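Local coordinates for protein prolyl-tRNA synthetase (Naegleria fowleri, PDB 6NAB) that probably attaches proline to its cognate tRNA in an ATP-dependent reaction, by way of a prolyl-adenylate intermediate, as class II prolyl-tRNA synthetases do, at residues T146-W151 with W167-S172. Sequence-based numbering, arbitrary orientation. Where two conformers were deposited one is given.
With PRO (proline), chain N; AMP (adenosine monophosphate), chain M.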
loop_
_atom_site.group_PDB
_atom_site.type_symbol
_atom_site.label_atom_id
_atom_site.label_comp_id
_atom_site.label_asym_id
_atom_site.label_seq_id
_atom_site.Cartn_x
_atom_site.Cartn_y
_atom_site.Cartn_z
ATOM N N THR B 146 -2.667 -5.359 -0.222
ATOM C CA THR B 146 -1.406 -6.087 -0.311
ATOM C C THR B 146 -1.187 -6.603 -1.728
ATOM O O THR B 146 -2.079 -6.569 -2.574
ATOM C CB THR B 146 -1.356 -7.304 0.643
ATOM O OG1 THR B 146 -2.252 -8.315 0.162
ATOM C CG2 THR B 146 -1.780 -6.976 2.014
ATOM N N ASN B 147 0.007 -7.146 -1.950
ATOM C CA ASN B 147 0.303 -7.914 -3.147
ATOM C C ASN B 147 0.140 -9.406 -2.860
ATOM O O ASN B 147 0.352 -9.876 -1.740
ATOM C CB ASN B 147 1.722 -7.619 -3.664
ATOM C CG ASN B 147 2.805 -7.853 -2.611
ATOM O OD1 ASN B 147 2.540 -7.875 -1.409
ATOM N ND2 ASN B 147 4.034 -8.031 -3.074
ATOM N N VAL B 148 -0.271 -10.151 -3.875
ATOM C CA VAL B 148 -0.433 -11.589 -3.740
ATOM C C VAL B 148 0.172 -12.253 -4.966
ATOM O O VAL B 148 0.326 -11.639 -6.024
ATOM C CB VAL B 148 -1.911 -11.991 -3.544
ATOM C CG1 VAL B 148 -2.273 -11.897 -2.061
ATOM C CG2 VAL B 148 -2.797 -11.066 -4.319
ATOM N N VAL B 149 0.537 -13.520 -4.801
ATOM C CA VAL B 149 1.239 -14.303 -5.822
ATOM C C VAL B 149 0.455 -15.578 -6.120
ATOM O O VAL B 149 0.204 -16.388 -5.219
ATOM C CB VAL B 149 2.672 -14.638 -5.375
ATOM C CG1 VAL B 149 3.350 -15.564 -6.357
ATOM C CG2 VAL B 149 3.509 -13.323 -5.150
ATOM N N ARG B 150 0.087 -15.763 -7.383
ATOM C CA ARG B 150 -0.492 -17.019 -7.851
ATOM C C ARG B 150 0.246 -17.396 -9.119
ATOM O O ARG B 150 0.188 -16.665 -10.115
ATOM C CB ARG B 150 -1.998 -16.887 -8.105
ATOM C CG ARG B 150 -2.799 -16.650 -6.812
ATOM C CD ARG B 150 -4.324 -16.568 -7.032
ATOM N NE ARG B 150 -4.995 -16.054 -5.824
ATOM C CZ ARG B 150 -6.313 -15.950 -5.660
ATOM N NH1 ARG B 150 -7.157 -16.333 -6.628
ATOM N NH2 ARG B 150 -6.797 -15.453 -4.521
ATOM N N TRP B 151 0.975 -18.508 -9.074
ATOM C CA TRP B 151 1.800 -18.907 -10.210
ATOM C C TRP B 151 0.887 -19.519 -11.270
ATOM O O TRP B 151 0.843 -20.730 -11.485
ATOM C CB TRP B 151 2.911 -19.851 -9.784
ATOM C CG TRP B 151 4.142 -19.606 -10.580
ATOM C CD1 TRP B 151 4.650 -20.389 -11.580
ATOM C CD2 TRP B 151 4.988 -18.459 -10.498
ATOM N NE1 TRP B 151 5.783 -19.814 -12.097
ATOM C CE2 TRP B 151 6.009 -18.624 -11.452
ATOM C CE3 TRP B 151 4.987 -17.310 -9.698
ATOM C CZ2 TRP B 151 7.026 -17.684 -11.627
ATOM C CZ3 TRP B 151 5.996 -16.376 -9.873
ATOM C CH2 TRP B 151 6.998 -16.567 -10.830
ATOM N N TRP B 167 -4.359 -6.120 -4.506
ATOM C CA TRP B 167 -5.779 -6.189 -4.193
ATOM C C TRP B 167 -6.013 -5.602 -2.805
ATOM O O TRP B 167 -5.080 -5.172 -2.119
ATOM C CB TRP B 167 -6.281 -7.642 -4.332
ATOM C CG TRP B 167 -5.877 -8.628 -3.232
ATOM C CD1 TRP B 167 -5.028 -8.408 -2.159
ATOM C CD2 TRP B 167 -6.341 -9.978 -3.098
ATOM N NE1 TRP B 167 -4.950 -9.549 -1.377
ATOM C CE2 TRP B 167 -5.750 -10.518 -1.927
ATOM C CE3 TRP B 167 -7.210 -10.786 -3.853
ATOM C CZ2 TRP B 167 -5.986 -11.832 -1.509
ATOM C CZ3 TRP B 167 -7.441 -12.084 -3.436
ATOM C CH2 TRP B 167 -6.823 -12.603 -2.283
ATOM N N GLN B 168 -7.278 -5.549 -2.416
ATOM C CA GLN B 168 -7.653 -5.607 -1.017
ATOM C C GLN B 168 -8.314 -6.952 -0.768
ATOM O O GLN B 168 -8.968 -7.512 -1.651
ATOM C CB GLN B 168 -8.594 -4.460 -0.606
ATOM C CG GLN B 168 -9.891 -4.325 -1.418
ATOM C CD GLN B 168 -10.966 -5.383 -1.076
ATOM O OE1 GLN B 168 -11.719 -5.813 -1.955
ATOM N NE2 GLN B 168 -11.018 -5.815 0.186
ATOM N N GLU B 169 -8.094 -7.496 0.422
ATOM C CA GLU B 169 -8.830 -8.665 0.884
ATOM C C GLU B 169 -9.417 -8.337 2.254
ATOM O O GLU B 169 -8.693 -7.898 3.160
ATOM C CB GLU B 169 -7.934 -9.913 0.917
ATOM C CG GLU B 169 -6.645 -9.795 1.779
ATOM C CD GLU B 169 -5.810 -11.082 1.746
ATOM O OE1 GLU B 169 -4.570 -10.980 1.595
ATOM O OE2 GLU B 169 -6.394 -12.190 1.898
ATOM N N GLY B 170 -10.737 -8.463 2.372
ATOM C CA GLY B 170 -11.430 -8.259 3.636
ATOM C C GLY B 170 -11.785 -9.607 4.240
ATOM O O GLY B 170 -12.125 -10.547 3.521
ATOM N N HIS B 171 -11.689 -9.696 5.571
ATOM C CA HIS B 171 -11.953 -10.942 6.302
ATOM C C HIS B 171 -12.789 -10.600 7.527
ATOM O O HIS B 171 -12.309 -9.909 8.431
ATOM C CB HIS B 171 -10.650 -11.634 6.714
ATOM C CG HIS B 171 -9.825 -12.090 5.560
ATOM N ND1 HIS B 171 -9.832 -13.400 5.119
ATOM C CD2 HIS B 171 -8.996 -11.415 4.728
ATOM C CE1 HIS B 171 -9.039 -13.509 4.067
ATOM N NE2 HIS B 171 -8.514 -12.322 3.813
ATOM N N SER B 172 -14.031 -11.071 7.558
ATOM C CA SER B 172 -14.944 -10.750 8.644
ATOM C C SER B 172 -15.466 -12.013 9.304
ATOM O O SER B 172 -15.643 -13.052 8.654
ATOM C CB SER B 172 -16.129 -9.923 8.163
ATOM O OG SER B 172 -15.685 -8.686 7.669
HETATM N N PRO N . -9.622 -14.576 -0.334
HETATM C CA PRO N . -10.692 -14.640 -1.337
HETATM C C PRO N . -10.159 -15.021 -2.717
HETATM O O PRO N . -10.922 -15.100 -3.690
HETATM C CB PRO N . -11.263 -13.213 -1.342
HETATM C CG PRO N . -10.112 -12.348 -0.834
HETATM C CD PRO N . -9.435 -13.210 0.195
HETATM O OXT PRO N . -8.957 -15.273 -2.882
HETATM P P AMP M . -10.867 -15.406 -6.989
HETATM O O1P AMP M . -10.082 -16.114 -5.808
HETATM O O2P AMP M . -10.761 -16.037 -8.412
HETATM O O3P AMP M . -12.306 -15.191 -6.531
HETATM O "O5'" AMP M . -10.355 -13.903 -7.156
HETATM C "C5'" AMP M . -10.265 -13.013 -6.046
HETATM C "C4'" AMP M . -9.999 -11.603 -6.505
HETATM O "O4'" AMP M . -8.699 -11.564 -7.155
HETATM C "C3'" AMP M . -11.001 -11.075 -7.527
HETATM O "O3'" AMP M . -11.189 -9.671 -7.342
HETATM C "C2'" AMP M . -10.313 -11.370 -8.867
HETATM O "O2'" AMP M . -10.704 -10.514 -9.911
HETATM C "C1'" AMP M . -8.837 -11.193 -8.516
HETATM N N9 AMP M . -7.904 -12.035 -9.281
HETATM C C8 AMP M . -7.798 -13.399 -9.222
HETATM N N7 AMP M . -6.753 -13.885 -9.853
HETATM C C5 AMP M . -6.134 -12.762 -10.373
HETATM C C6 AMP M . -4.954 -12.591 -11.127
HETATM N N6 AMP M . -4.147 -13.597 -11.485
HETATM N N1 AMP M . -4.610 -11.329 -11.480
HETATM C C2 AMP M . -5.394 -10.318 -11.097
HETATM N N3 AMP M . -6.525 -10.355 -10.379
HETATM C C4 AMP M . -6.839 -11.610 -10.045
#
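W167 stands between V148 and E169 beside the bound proline and AMP in the class II synthetase active site, where antiparallel strands 140-149 and 164-174 form the motif 2 hairpin; R150, just past strand 140-149, is probably its phosphate-binding arginine. T146 and W167 form one hydrogen-bonded pair, W167 N giving the straighter bond to T146 O (3.0 Å, 163°); from here the two segments lead apart, their axes at 94°, while V148 continues the pairing with F165. The tight part is the indole. CG2 of V148 sits over one face, a CH-pi contact 3.8 Å from the centroid of the five-membered ring, while CB of E169 lies against the opposite face toward the rim. With chi1 at 74°, CG of W167 lies between its backbone N and carbonyl carbon, and the ring runs beside T146, where NE1 makes weak hydrogen bonds to OG1 of T146 and OE1 of E169. That same OE1 is held by S120 and Q144, and OE2 accepts a hydrogen bond from H171 NE2 (2.9 Å) from above the carboxylate plane. The six-membered edge faces the substrate pocket instead: CH2 of W167 meets proline OXT edge-on at 3.5 Å, and CE3 touches AMP O4'. The extended R150 chain brings NH2 obliquely to 3.6 Å from W167 CZ3. Its guanidinium, steadied through NE by the P118 carbonyl, bridges both ligands: NH1 gives a nearly straight hydrogen bond to AMP O1P (3.0 Å), NH2 a shorter but bent one to proline OXT (2.7 Å).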